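Local coordinates for protein anopheles gambiae adenosine kinase (Anopheles gambiae, PDB 3LOO) that catalyses the phosphorylation of adenosine to AMP at the expense of ATP, as an adenosine kinase of the pfkB carbohydrate kinase family, at residues Thr99-Gly104 and Arg171-Gly176; Gln127-Ala132 and Pro162-Ser167; Ala90-Gln95 and Gly352-Gly357; Asp255-Gly260 and Val296-Val301; Ala75-Gly80 and Asp109-Ile114. All coordinates share one frame; numbering follows the deposited sequence.

Contact 1: residues Thr99-Gly104 and Arg171-Gly176; sequences TAIFFG and RAYLQG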
# COMPACT_ATOMS: atom_id res chain seq x y z
N THR A 99 2.23 11.43 13.73
CA THR A 99 0.86 11.58 13.26
C THR A 99 0.33 10.22 12.71
O THR A 99 -0.85 9.91 12.86
CB THR A 99 0.69 12.73 12.23
OG1 THR A 99 1.23 13.94 12.78
CG2 THR A 99 -0.77 12.99 11.93
N ALA A 100 1.23 9.43 12.10
CA ALA A 100 0.88 8.07 11.62
C ALA A 100 1.62 6.98 12.39
O ALA A 100 2.81 7.13 12.72
CB ALA A 100 1.11 7.94 10.10
N ILE A 101 0.89 5.91 12.70
CA ILE A 101 1.43 4.74 13.37
C ILE A 101 1.44 3.54 12.38
O ILE A 101 0.45 3.31 11.69
CB ILE A 101 0.56 4.35 14.57
CG1 ILE A 101 0.60 5.48 15.65
CG2 ILE A 101 1.06 3.06 15.19
CD1 ILE A 101 -0.52 5.31 16.65
N PHE A 102 2.57 2.82 12.29
CA PHE A 102 2.66 1.63 11.43
C PHE A 102 2.75 0.34 12.26
O PHE A 102 3.60 0.23 13.15
CB PHE A 102 3.85 1.74 10.43
CG PHE A 102 4.00 0.49 9.53
CD1 PHE A 102 3.16 0.29 8.46
CD2 PHE A 102 4.94 -0.46 9.81
CE1 PHE A 102 3.25 -0.86 7.65
CE2 PHE A 102 5.05 -1.64 8.99
CZ PHE A 102 4.19 -1.82 7.91
N PHE A 103 1.89 -0.64 11.95
CA PHE A 103 1.99 -1.98 12.53
C PHE A 103 2.35 -3.00 11.43
O PHE A 103 1.70 -3.04 10.38
CB PHE A 103 0.68 -2.47 13.16
CG PHE A 103 0.23 -1.70 14.38
CD1 PHE A 103 1.02 -1.68 15.54
CD2 PHE A 103 -1.01 -1.08 14.39
CE1 PHE A 103 0.59 -1.01 16.69
CE2 PHE A 103 -1.47 -0.40 15.54
CZ PHE A 103 -0.65 -0.38 16.69
N GLY A 104 3.36 -3.81 11.71
CA GLY A 104 3.72 -4.97 10.88
C GLY A 104 4.86 -5.68 11.58
O GLY A 104 5.33 -5.21 12.63
N ARG A 171 -3.55 -1.39 21.93
CA ARG A 171 -4.98 -1.11 21.93
C ARG A 171 -5.34 0.36 22.16
O ARG A 171 -6.32 0.83 21.60
CB ARG A 171 -5.81 -2.08 22.79
CG ARG A 171 -5.38 -2.22 24.20
CD ARG A 171 -5.67 -3.66 24.74
NE ARG A 171 -7.03 -4.11 24.48
CZ ARG A 171 -8.11 -3.72 25.17
NH1 ARG A 171 -7.99 -2.84 26.17
NH2 ARG A 171 -9.31 -4.19 24.86
N ALA A 172 -4.54 1.08 22.95
CA ALA A 172 -4.74 2.53 23.08
C ALA A 172 -4.51 3.24 21.71
O ALA A 172 -5.23 4.16 21.34
CB ALA A 172 -3.82 3.13 24.18
N TYR A 173 -3.52 2.77 20.96
CA TYR A 173 -3.27 3.30 19.61
C TYR A 173 -4.46 3.04 18.64
O TYR A 173 -4.86 3.95 17.92
CB TYR A 173 -2.02 2.69 19.02
CG TYR A 173 -0.70 3.22 19.55
CD1 TYR A 173 -0.53 4.57 19.90
CD2 TYR A 173 0.41 2.37 19.66
CE1 TYR A 173 0.72 5.05 20.36
CE2 TYR A 173 1.65 2.83 20.10
CZ TYR A 173 1.79 4.18 20.45
OH TYR A 173 3.01 4.65 20.87
N LEU A 174 -5.05 1.85 18.69
CA LEU A 174 -6.24 1.55 17.86
C LEU A 174 -7.43 2.43 18.31
O LEU A 174 -8.13 3.02 17.49
CB LEU A 174 -6.62 0.06 17.94
CG LEU A 174 -5.64 -0.89 17.25
CD1 LEU A 174 -6.15 -2.32 17.42
CD2 LEU A 174 -5.45 -0.56 15.75
N GLN A 175 -7.61 2.53 19.63
CA GLN A 175 -8.73 3.32 20.19
C GLN A 175 -8.63 4.78 19.83
O GLN A 175 -9.65 5.40 19.57
CB GLN A 175 -8.82 3.17 21.70
CG GLN A 175 -9.37 1.81 22.11
CD GLN A 175 -9.55 1.64 23.63
OE1 GLN A 175 -9.58 0.51 24.15
NE2 GLN A 175 -9.69 2.76 24.35
N GLY A 176 -7.41 5.31 19.77
CA GLY A 176 -7.20 6.74 19.48
C GLY A 176 -7.12 7.13 18.02
O GLY A 176 -7.10 8.32 17.67

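Contact 2: residues Gln127-Ala132 and Pro162-Ser167; sequences QYQRSA and PEHLRS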
# COMPACT_ATOMS: atom_id res chain seq x y z
N GLN A 127 5.58 0.64 15.05
CA GLN A 127 5.27 -0.26 16.16
C GLN A 127 5.38 -1.69 15.66
O GLN A 127 4.39 -2.40 15.51
CB GLN A 127 3.91 0.10 16.72
CG GLN A 127 3.91 1.50 17.37
CD GLN A 127 4.66 1.55 18.70
OE1 GLN A 127 5.35 2.53 19.00
NE2 GLN A 127 4.52 0.50 19.51
N TYR A 128 6.62 -2.05 15.32
CA TYR A 128 6.92 -3.37 14.75
C TYR A 128 6.78 -4.48 15.79
O TYR A 128 7.32 -4.37 16.89
CB TYR A 128 8.36 -3.45 14.21
CG TYR A 128 8.72 -2.63 12.98
CD1 TYR A 128 7.79 -2.26 11.99
CD2 TYR A 128 10.04 -2.22 12.81
CE1 TYR A 128 8.20 -1.49 10.86
CE2 TYR A 128 10.45 -1.49 11.69
CZ TYR A 128 9.54 -1.13 10.72
OH TYR A 128 10.02 -0.37 9.64
N GLN A 129 6.08 -5.55 15.44
CA GLN A 129 6.24 -6.83 16.10
C GLN A 129 7.60 -7.42 15.64
O GLN A 129 8.09 -7.11 14.56
CB GLN A 129 5.07 -7.76 15.71
CG GLN A 129 5.03 -9.12 16.42
CD GLN A 129 3.75 -9.89 16.12
OE1 GLN A 129 3.00 -9.55 15.21
NE2 GLN A 129 3.50 -10.93 16.89
N ARG A 130 8.21 -8.23 16.49
CA ARG A 130 9.55 -8.76 16.24
C ARG A 130 9.46 -10.26 16.16
O ARG A 130 8.91 -10.90 17.04
CB ARG A 130 10.54 -8.40 17.36
CG ARG A 130 10.86 -6.95 17.46
CD ARG A 130 11.60 -6.60 16.26
NE ARG A 130 11.88 -5.18 16.21
CZ ARG A 130 12.91 -4.66 15.56
NH1 ARG A 130 13.82 -5.45 14.94
NH2 ARG A 130 13.04 -3.34 15.57
N SER A 131 9.98 -10.82 15.08
CA SER A 131 10.14 -12.27 14.97
C SER A 131 11.60 -12.64 15.28
O SER A 131 12.54 -12.13 14.64
CB SER A 131 9.78 -12.73 13.57
OG SER A 131 9.84 -14.14 13.47
N ALA A 132 11.82 -13.54 16.23
CA ALA A 132 13.21 -14.01 16.42
C ALA A 132 13.56 -15.19 15.49
O ALA A 132 14.76 -15.52 15.29
CB ALA A 132 13.49 -14.35 17.89
N PRO A 162 -2.46 -11.32 15.51
CA PRO A 162 -3.48 -10.45 16.10
C PRO A 162 -3.13 -10.02 17.53
O PRO A 162 -3.55 -8.96 17.97
CB PRO A 162 -4.73 -11.33 16.12
CG PRO A 162 -4.53 -12.28 14.97
CD PRO A 162 -3.05 -12.51 14.85
N GLU A 163 -2.36 -10.84 18.23
CA GLU A 163 -2.00 -10.58 19.60
C GLU A 163 -1.17 -9.30 19.71
O GLU A 163 -1.28 -8.59 20.70
CB GLU A 163 -1.25 -11.77 20.24
CG GLU A 163 -1.23 -13.14 19.47
CD GLU A 163 -2.60 -13.69 19.07
OE1 GLU A 163 -3.46 -13.88 19.97
OE2 GLU A 163 -2.82 -13.93 17.86
N HIS A 164 -0.35 -9.00 18.70
CA HIS A 164 0.47 -7.76 18.72
C HIS A 164 -0.40 -6.53 18.94
O HIS A 164 0.01 -5.55 19.60
CB HIS A 164 1.29 -7.62 17.42
CG HIS A 164 2.18 -6.41 17.39
ND1 HIS A 164 3.26 -6.25 18.24
CD2 HIS A 164 2.17 -5.32 16.58
CE1 HIS A 164 3.87 -5.11 17.96
NE2 HIS A 164 3.23 -4.52 16.96
N LEU A 165 -1.60 -6.57 18.39
CA LEU A 165 -2.53 -5.46 18.52
C LEU A 165 -3.25 -5.44 19.87
O LEU A 165 -3.90 -4.45 20.20
CB LEU A 165 -3.54 -5.46 17.39
CG LEU A 165 -3.00 -5.45 15.96
CD1 LEU A 165 -4.18 -5.43 14.98
CD2 LEU A 165 -2.04 -4.27 15.70
N ARG A 166 -3.12 -6.52 20.65
CA ARG A 166 -3.85 -6.64 21.92
C ARG A 166 -3.06 -6.23 23.18
O ARG A 166 -3.60 -6.34 24.28
CB ARG A 166 -4.37 -8.06 22.12
CG ARG A 166 -5.72 -8.32 21.48
CD ARG A 166 -6.36 -9.58 22.06
NE ARG A 166 -5.80 -10.82 21.51
CZ ARG A 166 -6.11 -11.31 20.31
NH1 ARG A 166 -6.95 -10.65 19.52
NH2 ARG A 166 -5.55 -12.44 19.89
N SER A 167 -1.81 -5.81 23.04
CA SER A 167 -1.12 -5.21 24.18
C SER A 167 -1.86 -3.90 24.59
O SER A 167 -2.55 -3.30 23.77
CB SER A 167 0.37 -4.97 23.90
OG SER A 167 0.54 -3.95 22.93

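Contact 3: residues Ala90-Gln95 and Gly352-Gly357; sequences AQWILQ and GCTFEG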
# COMPACT_ATOMS: atom_id res chain seq x y z
N ALA A 90 3.11 10.30 3.50
CA ALA A 90 2.21 11.10 4.31
C ALA A 90 2.90 11.91 5.45
O ALA A 90 2.56 13.08 5.68
CB ALA A 90 1.08 10.23 4.88
N GLN A 91 3.81 11.28 6.18
CA GLN A 91 4.57 11.96 7.22
C GLN A 91 5.50 13.07 6.66
O GLN A 91 5.64 14.17 7.25
CB GLN A 91 5.37 10.93 8.01
CG GLN A 91 4.54 10.26 9.07
CD GLN A 91 4.13 11.23 10.20
OE1 GLN A 91 4.67 12.34 10.35
NE2 GLN A 91 3.21 10.79 11.01
N TRP A 92 6.10 12.79 5.51
CA TRP A 92 7.01 13.74 4.91
C TRP A 92 6.23 15.01 4.58
O TRP A 92 6.66 16.13 4.90
CB TRP A 92 7.68 13.15 3.67
CG TRP A 92 8.41 14.21 2.88
CD1 TRP A 92 9.52 14.93 3.28
CD2 TRP A 92 8.08 14.68 1.58
NE1 TRP A 92 9.89 15.82 2.30
CE2 TRP A 92 9.02 15.69 1.24
CE3 TRP A 92 7.08 14.35 0.66
CZ2 TRP A 92 8.98 16.38 0.03
CZ3 TRP A 92 7.05 15.03 -0.57
CH2 TRP A 92 8.00 16.04 -0.86
N ILE A 93 5.05 14.83 3.99
CA ILE A 93 4.15 15.96 3.69
C ILE A 93 3.64 16.65 4.98
O ILE A 93 3.66 17.86 5.09
CB ILE A 93 2.98 15.51 2.77
CG1 ILE A 93 3.53 14.99 1.42
CG2 ILE A 93 1.92 16.65 2.58
CD1 ILE A 93 2.54 14.24 0.60
N LEU A 94 3.23 15.87 5.97
CA LEU A 94 2.72 16.45 7.19
C LEU A 94 3.76 17.28 7.95
O LEU A 94 3.42 18.31 8.54
CB LEU A 94 2.20 15.35 8.11
CG LEU A 94 0.71 15.03 8.32
CD1 LEU A 94 -0.31 15.73 7.40
CD2 LEU A 94 0.48 13.50 8.47
N GLN A 95 5.02 16.83 7.97
CA GLN A 95 6.04 17.49 8.80
C GLN A 95 5.60 17.57 10.28
O GLN A 95 5.76 18.59 10.95
CB GLN A 95 6.37 18.88 8.24
CG GLN A 95 7.05 18.83 6.84
CD GLN A 95 8.47 18.25 6.88
OE1 GLN A 95 8.80 17.29 6.16
NE2 GLN A 95 9.32 18.84 7.72
N GLY A 352 14.43 8.56 -3.12
CA GLY A 352 14.60 8.74 -1.67
C GLY A 352 14.95 10.16 -1.25
O GLY A 352 14.57 10.58 -0.14
N CYS A 353 15.67 10.90 -2.11
CA CYS A 353 16.07 12.30 -1.86
C CYS A 353 14.92 13.26 -1.56
O CYS A 353 15.11 14.29 -0.89
CB CYS A 353 16.87 12.87 -3.04
SG CYS A 353 18.45 12.05 -3.29
N THR A 354 13.73 12.93 -2.08
CA THR A 354 12.53 13.74 -1.86
C THR A 354 12.32 14.02 -0.35
O THR A 354 11.92 15.12 0.02
CB THR A 354 11.26 13.09 -2.47
OG1 THR A 354 11.62 12.19 -3.53
CG2 THR A 354 10.32 14.16 -3.01
N PHE A 355 12.61 13.02 0.48
CA PHE A 355 12.39 13.09 1.94
C PHE A 355 13.27 14.09 2.67
O PHE A 355 12.99 14.46 3.82
CB PHE A 355 12.54 11.69 2.55
CG PHE A 355 11.49 10.74 2.11
CD1 PHE A 355 10.23 10.77 2.68
CD2 PHE A 355 11.74 9.84 1.07
CE1 PHE A 355 9.24 9.89 2.25
CE2 PHE A 355 10.75 8.98 0.63
CZ PHE A 355 9.50 9.00 1.22
N GLU A 356 14.34 14.53 1.99
CA GLU A 356 15.25 15.52 2.52
C GLU A 356 14.77 16.94 2.22
O GLU A 356 15.07 17.88 2.95
CB GLU A 356 16.64 15.31 1.94
CG GLU A 356 17.23 13.94 2.22
CD GLU A 356 18.70 13.87 1.85
OE1 GLU A 356 19.41 13.03 2.45
OE2 GLU A 356 19.14 14.65 0.98
N GLY A 357 14.02 17.09 1.12
CA GLY A 357 13.43 18.36 0.77
C GLY A 357 12.33 18.85 1.71
O GLY A 357 11.99 18.20 2.71

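Contact 4: residues Asp255-Gly260 and Val296-Val301; sequences DLREIG and VREFPV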
# COMPACT_ATOMS: atom_id res chain seq x y z
N ASP A 255 -14.09 -2.03 -18.69
CA ASP A 255 -14.34 -0.59 -18.58
C ASP A 255 -14.16 -0.16 -17.12
O ASP A 255 -14.92 -0.57 -16.23
CB ASP A 255 -15.76 -0.31 -19.09
CG ASP A 255 -16.16 1.18 -19.02
OD1 ASP A 255 -15.73 1.93 -18.11
OD2 ASP A 255 -16.99 1.59 -19.86
N LEU A 256 -13.14 0.65 -16.89
CA LEU A 256 -12.76 1.01 -15.52
C LEU A 256 -13.82 1.83 -14.82
O LEU A 256 -14.03 1.68 -13.61
CB LEU A 256 -11.45 1.78 -15.53
CG LEU A 256 -10.20 1.00 -15.92
CD1 LEU A 256 -9.07 1.99 -16.00
CD2 LEU A 256 -9.91 -0.13 -14.92
N ARG A 257 -14.49 2.72 -15.57
CA ARG A 257 -15.54 3.55 -14.97
C ARG A 257 -16.68 2.67 -14.46
O ARG A 257 -17.14 2.83 -13.33
CB ARG A 257 -16.04 4.62 -15.97
CG ARG A 257 -14.96 5.68 -16.27
CD ARG A 257 -15.30 6.52 -17.48
NE ARG A 257 -14.28 7.55 -17.67
CZ ARG A 257 -13.05 7.32 -18.13
NH1 ARG A 257 -12.65 6.08 -18.43
NH2 ARG A 257 -12.19 8.32 -18.28
N GLU A 258 -17.09 1.71 -15.27
CA GLU A 258 -18.15 0.80 -14.91
C GLU A 258 -17.75 -0.07 -13.73
O GLU A 258 -18.55 -0.33 -12.83
CB GLU A 258 -18.49 -0.08 -16.13
CG GLU A 258 -19.41 -1.26 -15.82
CD GLU A 258 -20.81 -0.81 -15.43
OE1 GLU A 258 -21.18 0.35 -15.75
OE2 GLU A 258 -21.54 -1.62 -14.78
N ILE A 259 -16.52 -0.56 -13.75
CA ILE A 259 -16.03 -1.40 -12.66
C ILE A 259 -16.06 -0.58 -11.36
O ILE A 259 -16.58 -1.04 -10.37
CB ILE A 259 -14.60 -1.98 -12.96
CG1 ILE A 259 -14.63 -2.98 -14.13
CG2 ILE A 259 -14.01 -2.69 -11.70
CD1 ILE A 259 -13.28 -3.15 -14.82
N GLY A 260 -15.52 0.64 -11.40
CA GLY A 260 -15.56 1.54 -10.21
C GLY A 260 -16.94 1.76 -9.63
O GLY A 260 -17.15 1.69 -8.40
N VAL A 296 -18.22 9.56 -13.27
CA VAL A 296 -16.85 9.41 -12.78
C VAL A 296 -16.01 10.67 -13.08
O VAL A 296 -15.95 11.15 -14.21
CB VAL A 296 -16.17 8.16 -13.38
CG1 VAL A 296 -14.71 8.03 -12.86
CG2 VAL A 296 -16.99 6.92 -13.06
N ARG A 297 -15.35 11.17 -12.04
CA ARG A 297 -14.50 12.35 -12.15
C ARG A 297 -13.05 11.96 -12.43
O ARG A 297 -12.57 10.94 -11.94
CB ARG A 297 -14.63 13.21 -10.89
CG ARG A 297 -16.09 13.67 -10.70
CD ARG A 297 -16.34 14.33 -9.37
NE ARG A 297 -15.56 15.56 -9.24
CZ ARG A 297 -15.35 16.19 -8.08
NH1 ARG A 297 -15.85 15.69 -6.95
NH2 ARG A 297 -14.62 17.30 -8.06
N GLU A 298 -12.37 12.77 -13.21
CA GLU A 298 -11.00 12.53 -13.63
C GLU A 298 -10.09 13.61 -13.15
O GLU A 298 -10.45 14.78 -13.18
CB GLU A 298 -10.91 12.56 -15.14
CG GLU A 298 -11.75 11.54 -15.80
CD GLU A 298 -11.74 11.68 -17.30
OE1 GLU A 298 -10.82 12.35 -17.84
OE2 GLU A 298 -12.64 11.11 -17.92
N PHE A 299 -8.88 13.20 -12.76
CA PHE A 299 -7.81 14.11 -12.42
C PHE A 299 -6.60 13.86 -13.32
O PHE A 299 -5.82 12.94 -13.07
CB PHE A 299 -7.46 13.93 -10.94
CG PHE A 299 -8.59 14.28 -10.02
CD1 PHE A 299 -9.64 13.39 -9.81
CD2 PHE A 299 -8.64 15.53 -9.40
CE1 PHE A 299 -10.71 13.72 -8.98
CE2 PHE A 299 -9.71 15.86 -8.56
CZ PHE A 299 -10.74 14.94 -8.34
N PRO A 300 -6.43 14.69 -14.37
CA PRO A 300 -5.34 14.51 -15.32
C PRO A 300 -3.99 14.57 -14.63
O PRO A 300 -3.85 15.26 -13.63
CB PRO A 300 -5.49 15.72 -16.27
CG PRO A 300 -6.91 16.16 -16.10
CD PRO A 300 -7.25 15.88 -14.67
N VAL A 301 -3.01 13.85 -15.15
CA VAL A 301 -1.64 13.92 -14.63
C VAL A 301 -0.68 14.38 -15.73
O VAL A 301 -0.85 13.99 -16.87
CB VAL A 301 -1.19 12.54 -14.03
CG1 VAL A 301 -1.92 11.42 -14.65
CG2 VAL A 301 0.32 12.32 -14.10
O HOH W 1 -14.57 10.18 -16.43

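Contact 5: residues Ala75-Gly80 and Asp109-Ile114; sequences AEYIAG and DEYARI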
# COMPACT_ATOMS: atom_id res chain seq x y z
N ALA A 75 22.63 -4.73 -6.52
CA ALA A 75 21.29 -4.26 -6.16
C ALA A 75 21.34 -3.22 -5.05
O ALA A 75 22.24 -3.22 -4.21
CB ALA A 75 20.38 -5.42 -5.78
N GLU A 76 20.35 -2.34 -5.05
CA GLU A 76 20.27 -1.27 -4.10
C GLU A 76 19.26 -1.66 -3.01
O GLU A 76 18.28 -2.36 -3.27
CB GLU A 76 19.82 0.00 -4.82
CG GLU A 76 20.00 1.24 -4.02
CD GLU A 76 19.43 2.50 -4.69
OE1 GLU A 76 19.05 2.45 -5.88
OE2 GLU A 76 19.36 3.56 -4.00
N TYR A 77 19.50 -1.21 -1.80
CA TYR A 77 18.55 -1.45 -0.71
C TYR A 77 17.66 -0.23 -0.52
O TYR A 77 18.16 0.87 -0.34
CB TYR A 77 19.31 -1.71 0.59
CG TYR A 77 19.93 -3.08 0.73
CD1 TYR A 77 19.27 -4.23 0.23
CD2 TYR A 77 21.13 -3.26 1.42
CE1 TYR A 77 19.83 -5.52 0.39
CE2 TYR A 77 21.70 -4.54 1.58
CZ TYR A 77 21.04 -5.66 1.07
OH TYR A 77 21.57 -6.92 1.26
N ILE A 78 16.34 -0.42 -0.56
CA ILE A 78 15.43 0.70 -0.38
C ILE A 78 14.34 0.30 0.55
O ILE A 78 13.74 -0.76 0.38
CB ILE A 78 14.84 1.24 -1.73
CG1 ILE A 78 15.94 1.44 -2.77
CG2 ILE A 78 14.14 2.57 -1.48
CD1 ILE A 78 15.44 1.48 -4.27
N ALA A 79 14.07 1.14 1.54
CA ALA A 79 12.97 0.83 2.48
C ALA A 79 11.67 0.73 1.70
O ALA A 79 11.39 1.60 0.89
CB ALA A 79 12.89 1.94 3.54
N GLY A 80 10.91 -0.34 1.88
CA GLY A 80 9.66 -0.53 1.11
C GLY A 80 8.54 -1.15 1.90
O GLY A 80 8.43 -0.94 3.11
N ASP A 109 17.26 -8.04 12.99
CA ASP A 109 18.38 -8.20 12.08
C ASP A 109 18.77 -6.87 11.51
O ASP A 109 18.16 -5.87 11.88
CB ASP A 109 18.07 -9.22 10.97
CG ASP A 109 16.80 -8.91 10.19
OD1 ASP A 109 16.28 -7.79 10.30
OD2 ASP A 109 16.34 -9.78 9.44
N GLU A 110 19.78 -6.83 10.66
CA GLU A 110 20.21 -5.56 10.07
C GLU A 110 19.13 -4.95 9.18
O GLU A 110 19.04 -3.74 9.09
CB GLU A 110 21.43 -5.72 9.16
CG GLU A 110 22.65 -6.32 9.74
CD GLU A 110 23.75 -6.32 8.71
OE1 GLU A 110 23.99 -7.36 8.09
OE2 GLU A 110 24.32 -5.23 8.47
N TYR A 111 18.38 -5.79 8.47
CA TYR A 111 17.37 -5.31 7.53
C TYR A 111 16.30 -4.56 8.28
O TYR A 111 15.85 -3.55 7.81
CB TYR A 111 16.73 -6.45 6.70
CG TYR A 111 17.58 -6.98 5.57
CD1 TYR A 111 18.81 -6.39 5.23
CD2 TYR A 111 17.15 -8.08 4.82
CE1 TYR A 111 19.57 -6.87 4.16
CE2 TYR A 111 17.87 -8.54 3.76
CZ TYR A 111 19.08 -7.95 3.43
OH TYR A 111 19.80 -8.47 2.37
N ALA A 112 15.88 -5.08 9.46
CA ALA A 112 14.89 -4.39 10.26
C ALA A 112 15.37 -2.99 10.71
O ALA A 112 14.55 -2.08 10.77
CB ALA A 112 14.44 -5.22 11.47
N ARG A 113 16.67 -2.82 11.02
CA ARG A 113 17.16 -1.47 11.45
C ARG A 113 17.19 -0.49 10.31
O ARG A 113 16.97 0.69 10.54
CB ARG A 113 18.58 -1.45 12.05
CG ARG A 113 19.10 -2.74 12.51
CD ARG A 113 20.53 -2.60 13.08
NE ARG A 113 20.48 -1.86 14.32
CZ ARG A 113 20.33 -2.44 15.50
NH1 ARG A 113 20.27 -1.70 16.60
NH2 ARG A 113 20.23 -3.74 15.56
N ILE A 114 17.50 -0.94 9.09
CA ILE A 114 17.37 -0.05 7.93
C ILE A 114 15.92 0.47 7.81
O ILE A 114 15.71 1.68 7.60
CB ILE A 114 17.82 -0.73 6.59
CG1 ILE A 114 19.34 -1.00 6.57
CG2 ILE A 114 17.42 0.13 5.39
CD1 ILE A 114 19.73 -2.23 5.73

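Contact 1: residues Thr99-Gly104 and Arg171-Gly176
Ile101 stands on the Tyr173 ring: its CD1 lies 3.3 Å from Tyr173 CD1, with CG1 behind it over the same ring, and the two side chains meet at about a right angle. CG1 of Ile101 lies beside the backbone N (chi1 -64°), with CD1 extended beyond it, which sends the ethyl branch out from the strand to the helix. Phe103, also facing the helix, puts its outer rim into the groove between Tyr173 and Leu174. The CB of Tyr173 sits at the edge of the Phe103 ring, 4.1 Å from CZ, while CE2 of Phe103 comes within 4.0 Å of Leu174 CD2; Ile101 CG2 lies above the rim of one face of this ring. Strand 100-107 and helix 168-176 pack as in an alpha/beta layer, the short segments running 131° apart. Between them the contact is apolar, resting on the shape and burial of Ile101 and Phe103, while polar bonds of the helix go elsewhere, as from Tyr173 OH weakly to Asn125.

Contact 2: residues Gln127-Ala132 and Pro162-Ser167
His164 lies flat against strand residue Gln129 and at the same time hydrogen-bonds the strand backbone. Its NE2 donates to Gln127 O over 2.8 Å with an N-H...O angle of 159°; the oxygen lies near the imidazole plane, but the donor stands well above the carbonyl plane. Gln129 CB sits 3.5 Å from the centroid of the His164 ring, over its face, a CH-pi contact. With CG anti to the backbone N (chi1 -178°), the imidazole extends from the 162-167 turn to the strand. The extended Gln129 chain runs antiparallel to it, lying alongside, amide and ring planes nearly parallel, and brings OE1 to 3.4 Å from His164 CB; its NE2 hydrogen-bonds Thr161 OG1. Backbone bond and covered face together fix the ring's tilt and rotation. Beyond this tight patch the contact opens toward solvent, where the exposed side chains of Glu163 and Arg166 lie. Strand 125-131 is an edge strand of the large sheet, hydrogen-bonded to strand 100-107 and backed by helix 110-122 under Tyr128, while the turn leads into helix 168-176, with Ser167 as its N-cap.

Contact 3: residues Ala90-Gln95 and Gly352-Gly357
Trp92 carries most of the contact, pointing from helix 82-94 into the short 3-10 turn 352-355 near the chain's C terminus, so that this turn lies across its indole. CG is anti to the backbone N (chi1 169°), which swings the indole outward and brings NE1 to Gly357, just past the turn. There NE1 donates to Gly357 O over 3.2 Å in a nearly straight bond of 165°, the oxygen close to the indole plane although the donor stands far above the carbonyl plane. Phe355 covers the five-membered ring: its CA sits over the face, 4.0 Å from the centroid, in a CH-pi contact, and its phenyl turns an edge toward the indole in an offset edge-to-face pair, planes at 68°. The same phenyl touches the root of the tryptophan, CD1 lying 3.6 Å from Trp92 CB, and has a cation-pi partner in Arg88. Thr354 packs on the indole through its O, 3.2 Å from Trp92 CE2, and its CG2, 3.7 Å from Trp92 CH2, while OG1 bonds back to Ser351 O. One directed bond beside a mainly apolar surface gives the buried indole both a partner for its N-H and a defined rotation.

Contact 4: residues Asp255-Gly260 and Val296-Val301
The alpha/beta kinase fold of the pfkB family is seen here at one end of its large sheet, where the first turn of helix 256-264 lies against strand 297-299, the outermost strand on that side. Arg257 reaches across with its chain extended from CG to NE, and the aliphatic part runs obliquely over Val296, whose CG2 is 3.8 Å from Arg257 CB. At its end the guanidinium meets Glu298 in a salt bridge, NH2 to OE2 at 2.8 Å with an angle of 166°. The carboxylate oxygen lies in the guanidinium plane, yet the two flat groups stand 77° apart, so NH2 approaches OE2 from above the carboxylate and the pair is single rather than forked. The helix begins at Asp255, the N-cap, whose OD1 accepts from Glu258 N at 3.2 Å. Leu287 of strand 284-290 touches both Arg257 and Val296, placing the contact on the sheet, while Val301 farther along lines the pocket of the bound bis(adenosine) tetraphosphate. The bridge lies at the surface, where solvent probably weakens its charge attraction. One water binds the three polar groups together: it accepts from Arg257 NE at 2.9 Å and donates to Val296 O at 2.8 Å and to Glu298 OE2 at 2.6 Å.

Contact 5: residues Ala75-Gly80 and Asp109-Ile114
Strand 76-80 passes the first turn of helix 110-122 with the backbones well apart, and side chains alone bridge them. Tyr77 and Tyr111 meet through their hydroxyls, OH to OH at 2.6 Å, a hydrogen bond whose direction is not settled. The side chains cross at about a right angle: the edge of Tyr111 is turned toward the face of Tyr77 in an offset edge-to-face pair, centroids 5.2 Å apart and ring planes at 69°. CE1 of Tyr111 comes 3.6 Å from Tyr77 CZ, so the hydroxyl bond and the ring contact share one corner. In Tyr111, CG lies beside the backbone N (chi1 -77°), and this carries the phenol from the helix flank to the strand. The helix start is capped by Asp109, OD1 accepting from Ala112 N at 2.9 Å. Both tyrosines also rest on Leu34 and on Ile70 of helix 64-73. Strand 76-80 is an edge strand of the small sheet, next to strand 33-39, and its Gly80 touches the bound dinucleotide; helix 110-122 flanks the large sheet.

In the fold
From the N terminus, 75-80 opens first and contact 5 closes at 109-114, tying the small sheet's edge to helix 110-122. Within that loop 90-95 and 99-104 already start contacts 3 and 1, so both cross contact 5. Contact 2 opens and closes inside the loop of contact 1, and the two are joined through neighbouring strands 100-107 and 125-131, where Phe102 O lies 2.8 Å from Gln127 N. Contact 4 follows in series at the far end of the same large sheet, its centre about 38 Å from that of contact 2. Contact 3 closes last, enclosing contacts 1, 2 and 4 and bringing the C-terminal turn back to helix 82-94.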